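Local atomic coordinates of 5-Carboxyvanillate Decarboxylase (Novosphingobium aromaticivorans, PDB entry 4QRN), a protein that probably catalyses the metal-dependent, non-oxidative decarboxylation of 5-carboxyvanillate to vanillate, as a member of the amidohydrolase family. Residues 362-365 against 366-370; 342-345 against 346-349. All coordinates share one frame; numbering follows the deposited sequence.

Contact 1. Residues 362-365 against 366-370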
loop_
_atom_site.group_PDB
_atom_site.type_symbol
_atom_site.label_atom_id
_atom_site.label_comp_id
_atom_site.label_asym_id
_atom_site.label_seq_id
_atom_site.Cartn_x
_atom_site.Cartn_y
_atom_site.Cartn_z
ATOM N N PHE A 362 4.766 0.388 24.362
ATOM C CA PHE A 362 5.349 0.406 23.025
ATOM C C PHE A 362 6.747 -0.216 23.003
ATOM O O PHE A 362 7.044 -1.056 22.154
ATOM C CB PHE A 362 5.357 1.863 22.539
ATOM C CG PHE A 362 6.066 2.068 21.224
ATOM C CD1 PHE A 362 5.520 1.592 20.031
ATOM C CD2 PHE A 362 7.271 2.752 21.159
ATOM C CE1 PHE A 362 6.175 1.789 18.815
ATOM C CE2 PHE A 362 7.924 2.951 19.939
ATOM C CZ PHE A 362 7.362 2.477 18.781
ATOM N N PHE A 363 7.615 0.183 23.926
ATOM C CA PHE A 363 8.994 -0.291 23.910
ATOM C C PHE A 363 9.207 -1.662 24.523
ATOM O O PHE A 363 10.141 -2.363 24.144
ATOM C CB PHE A 363 9.918 0.692 24.637
ATOM C CG PHE A 363 10.487 1.784 23.757
ATOM C CD1 PHE A 363 11.465 1.490 22.821
ATOM C CD2 PHE A 363 10.102 3.114 23.925
ATOM C CE1 PHE A 363 12.083 2.503 22.078
ATOM C CE2 PHE A 363 10.682 4.129 23.155
ATOM C CZ PHE A 363 11.682 3.812 22.252
ATOM N N GLN A 364 8.404 -2.006 25.536
ATOM C CA GLN A 364 8.708 -3.159 26.393
ATOM C C GLN A 364 7.540 -4.097 26.610
ATOM O O GLN A 364 7.633 -5.277 26.295
ATOM C CB GLN A 364 9.207 -2.678 27.758
ATOM C CG GLN A 364 9.514 -3.850 28.695
ATOM C CD GLN A 364 9.781 -3.399 30.115
ATOM O OE1 GLN A 364 10.228 -2.278 30.376
ATOM N NE2 GLN A 364 9.439 -4.250 31.056
ATOM N N THR A 365 6.461 -3.631 27.247
ATOM C CA THR A 365 5.548 -4.610 27.825
ATOM C C THR A 365 4.604 -5.245 26.820
ATOM O O THR A 365 4.147 -6.366 27.064
ATOM C CB THR A 365 4.791 -4.060 29.044
ATOM O OG1 THR A 365 4.004 -2.945 28.655
ATOM C CG2 THR A 365 5.773 -3.634 30.138
ATOM N N ASN A 366 4.322 -4.592 25.694
ATOM C CA ASN A 366 3.566 -5.290 24.666
ATOM C C ASN A 366 4.348 -6.497 24.147
ATOM O O ASN A 366 3.808 -7.595 24.082
ATOM C CB ASN A 366 3.207 -4.352 23.525
ATOM C CG ASN A 366 2.159 -3.296 23.914
ATOM O OD1 ASN A 366 1.467 -3.405 24.935
ATOM N ND2 ASN A 366 2.033 -2.279 23.072
ATOM N N ALA A 367 5.625 -6.300 23.832
ATOM C CA ALA A 367 6.443 -7.415 23.369
ATOM C C ALA A 367 6.515 -8.504 24.437
ATOM O O ALA A 367 6.450 -9.690 24.123
ATOM C CB ALA A 367 7.838 -6.918 23.019
ATOM N N GLU A 368 6.660 -8.121 25.705
ATOM C CA GLU A 368 6.741 -9.147 26.750
ATOM C C GLU A 368 5.464 -9.984 26.770
ATOM O O GLU A 368 5.533 -11.199 26.974
ATOM C CB GLU A 368 6.986 -8.505 28.109
ATOM C CG GLU A 368 8.399 -7.983 28.239
ATOM C CD GLU A 368 8.693 -7.234 29.514
ATOM O OE1 GLU A 368 7.786 -6.644 30.136
ATOM O OE2 GLU A 368 9.891 -7.181 29.859
ATOM N N LYS A 369 4.304 -9.354 26.557
ATOM C CA LYS A 369 3.056 -10.096 26.518
ATOM C C LYS A 369 2.962 -10.973 25.267
ATOM O O LYS A 369 2.743 -12.193 25.377
ATOM C CB LYS A 369 1.865 -9.136 26.562
ATOM C CG LYS A 369 0.532 -9.868 26.385
ATOM C CD LYS A 369 -0.667 -8.983 26.577
ATOM C CE LYS A 369 -1.937 -9.780 26.331
ATOM N NZ LYS A 369 -3.166 -8.978 26.597
ATOM N N TRP A 370 3.087 -10.373 24.083
ATOM C CA TRP A 370 2.744 -11.108 22.872
ATOM C C TRP A 370 3.771 -12.166 22.482
ATOM O O TRP A 370 3.419 -13.150 21.829
ATOM C CB TRP A 370 2.505 -10.144 21.705
ATOM C CG TRP A 370 1.405 -9.196 21.997
ATOM C CD1 TRP A 370 1.513 -7.828 22.100
ATOM C CD2 TRP A 370 0.028 -9.498 22.288
ATOM N NE1 TRP A 370 0.302 -7.274 22.412
ATOM C CE2 TRP A 370 -0.620 -8.268 22.536
ATOM C CE3 TRP A 370 -0.737 -10.677 22.316
ATOM C CZ2 TRP A 370 -1.975 -8.181 22.829
ATOM C CZ3 TRP A 370 -2.091 -10.583 22.611
ATOM C CH2 TRP A 370 -2.690 -9.339 22.864
HETATM O O HOH W 1 6.593 -3.751 23.188
HETATM O O HOH W 2 1.747 -3.970 27.598
#

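Contact 2. Residues 342-345 against 346-349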
loop_
_atom_site.group_PDB
_atom_site.type_symbol
_atom_site.label_atom_id
_atom_site.label_comp_id
_atom_site.label_asym_id
_atom_site.label_seq_id
_atom_site.Cartn_x
_atom_site.Cartn_y
_atom_site.Cartn_z
ATOM N N VAL A 342 19.745 3.157 13.207
ATOM C CA VAL A 342 19.853 4.615 13.256
ATOM C C VAL A 342 19.649 5.098 14.678
ATOM O O VAL A 342 18.538 5.115 15.196
ATOM C CB VAL A 342 18.810 5.297 12.331
ATOM C CG1 VAL A 342 19.089 6.786 12.267
ATOM C CG2 VAL A 342 18.777 4.642 10.931
ATOM N N ALA A 343 20.740 5.491 15.332
ATOM C CA ALA A 343 20.645 5.956 16.715
ATOM C C ALA A 343 19.633 7.099 16.839
ATOM O O ALA A 343 18.887 7.175 17.832
ATOM C CB ALA A 343 22.031 6.379 17.227
ATOM N N ASP A 344 19.617 8.014 15.874
ATOM C CA ASP A 344 18.684 9.136 15.972
ATOM C C ASP A 344 17.228 8.681 15.959
ATOM O O ASP A 344 16.375 9.389 16.496
ATOM C CB ASP A 344 18.924 10.148 14.845
ATOM C CG ASP A 344 20.090 11.064 15.105
ATOM O OD1 ASP A 344 20.519 11.215 16.260
ATOM O OD2 ASP A 344 20.538 11.683 14.132
ATOM N N GLU A 345 16.911 7.542 15.353
ATOM C CA GLU A 345 15.531 7.038 15.403
ATOM C C GLU A 345 15.175 6.634 16.827
ATOM O O GLU A 345 14.065 6.909 17.270
ATOM C CB GLU A 345 15.340 5.882 14.422
ATOM C CG GLU A 345 15.311 6.362 12.992
ATOM C CD GLU A 345 15.031 5.279 11.962
ATOM O OE1 GLU A 345 15.049 4.070 12.297
ATOM O OE2 GLU A 345 14.787 5.685 10.798
ATOM N N VAL A 346 16.089 5.965 17.519
ATOM C CA VAL A 346 15.817 5.589 18.895
ATOM C C VAL A 346 15.577 6.852 19.724
ATOM O O VAL A 346 14.658 6.903 20.535
ATOM C CB VAL A 346 16.954 4.738 19.505
ATOM C CG1 VAL A 346 16.544 4.262 20.891
ATOM C CG2 VAL A 346 17.273 3.535 18.604
ATOM N N ARG A 347 16.401 7.890 19.521
ATOM C CA ARG A 347 16.225 9.129 20.255
ATOM C C ARG A 347 14.858 9.740 19.992
ATOM O O ARG A 347 14.204 10.258 20.917
ATOM C CB ARG A 347 17.338 10.122 19.914
ATOM C CG ARG A 347 18.694 9.614 20.298
ATOM C CD ARG A 347 19.814 10.667 20.097
ATOM N NE ARG A 347 21.103 10.060 20.460
ATOM C CZ ARG A 347 22.003 9.587 19.597
ATOM N NH1 ARG A 347 21.852 9.711 18.283
ATOM N NH2 ARG A 347 23.089 8.997 20.058
ATOM N N ALA A 348 14.432 9.743 18.743
ATOM C CA ALA A 348 13.130 10.313 18.419
ATOM C C ALA A 348 12.021 9.524 19.108
ATOM O O ALA A 348 11.065 10.104 19.633
ATOM C CB ALA A 348 12.914 10.340 16.917
ATOM N N MET A 349 12.129 8.205 19.098
ATOM C CA MET A 349 11.110 7.369 19.727
ATOM C C MET A 349 11.068 7.604 21.238
ATOM O O MET A 349 9.986 7.692 21.826
ATOM C CB MET A 349 11.340 5.886 19.381
ATOM C CG MET A 349 11.246 5.567 17.882
ATOM S SD MET A 349 9.619 5.909 17.171
ATOM C CE MET A 349 9.757 7.614 16.652
#

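Contact 1. Residues 362-365 against 366-370
The side-chain amide of Q364 and the carboxylate of E368 meet with their planes nearly perpendicular, 80° apart. NE2 of Q364 reaches OE1 of E368 at 3.1 Å, within the amide plane of the glutamine and on the syn side of the oxygen, although 32° out of the carboxylate plane. A second, weak bond of the same NE2 runs to OE2 of E368 at 3.2 Å, so both oxygens share one amide nitrogen. Further flat groups lie at the ends of the segment: CD of K369 sits over one face of the W370 indole, displaced toward its rim, and CD2 of F362 lies likewise over the F363 ring, which also stacks with Y35.

Q364 sets its CG anti to the backbone N (chi1 179°), 3.5 Å from OE2 of E368, and the extended chain beyond carries NE2 to the carboxylate. T365 adds its methyl CG2, 3.6 Å from OE1 of E368. With an alanine in place of E368, NE2 of Q364 would probably lose its carboxylate partner and T365 CG2 its neighbour.

The backbone is a helix with a wider pi-type turn at 362-365. Ordinary bonds run from E368 N to Q364 O and from K369 N to T365 O, whereas a water links F362 O to A367 N, lying 2.8 Å from that nitrogen. Another water joins OG1 of T365 and OD1 of N366, each at 2.7 Å.

OE1 of Q364 binds L36 N, and ND2 of N366 binds the carbonyls of V331 and E328. The helix packs against strands 38-44 and 331-332, with A367 touching I38 and T40 of one and M332 of the other.

Contact 2. Residues 342-345 against 346-349
D344 and R347, three residues apart on the first turns of helix 343-350, form a salt bridge in which NH1 of R347 donates to OD1 of D344 at 2.9 Å. The bond is bent, with an angle of 138° at the hydrogen. It leaves the guanidinium close to its own plane but comes to the oxygen from above the carboxylate, and the two planes stand 69° apart. The methyl of A343 packs obliquely against the same group, its CB 3.5 Å from NH1 of R347.

The arginine chain runs extended from CG to NE, and a turn about CD-NE (chi4 101°) swings NH1 back toward D344 and A343. Its CG passes 3.5 Å from A343 O, the acceptor of the R347 N bond. M349 likewise sets its CG close to the backbone, 3.2 Å from E345 O, which accepts M349 N at 3.0 Å. At the N-cap, V342 O takes E345 N at 2.9 Å and, only weakly, V346 N.

Farther out, NH2 of R347 is held by the carbonyl of Q25, and V346 packs on R37, Y333 and M335. The buried E345 points its carboxylate elsewhere: OE2 bonds with NE2 of Q340 and with the hydroxyl of Y273 of the second subunit, whose Y277 packs on V342 and E345.

One helical turn therefore carries two separate polar systems. D344, near the helix N-terminus, is likely to be stabilised as an anion by both R347 and the helix dipole, while E345 ties the helix to the subunit interface.

Overall arrangement
Contact 2 comes first along the chain, on helix 343-350, and contact 1 follows on the next helix, 356-370, near the C-terminus. Their centres lie 19 Å apart, yet the two touch where CZ of F363 packs against CB of M349 at 3.6 Å. Both belong to the last part of the amidohydrolase barrel, after strand 331-332. The helix of contact 1 touches both that strand and 38-44, which carries the metal ligand E41, consistent with barrel closure between last and first strands. Contact 2 lies at the dimer interface, the side chain of E345 about 10 Å from the bound inhibitor. Through their packing, strand-facing and interface helices meet directly; neither contact supplies a manganese ligand.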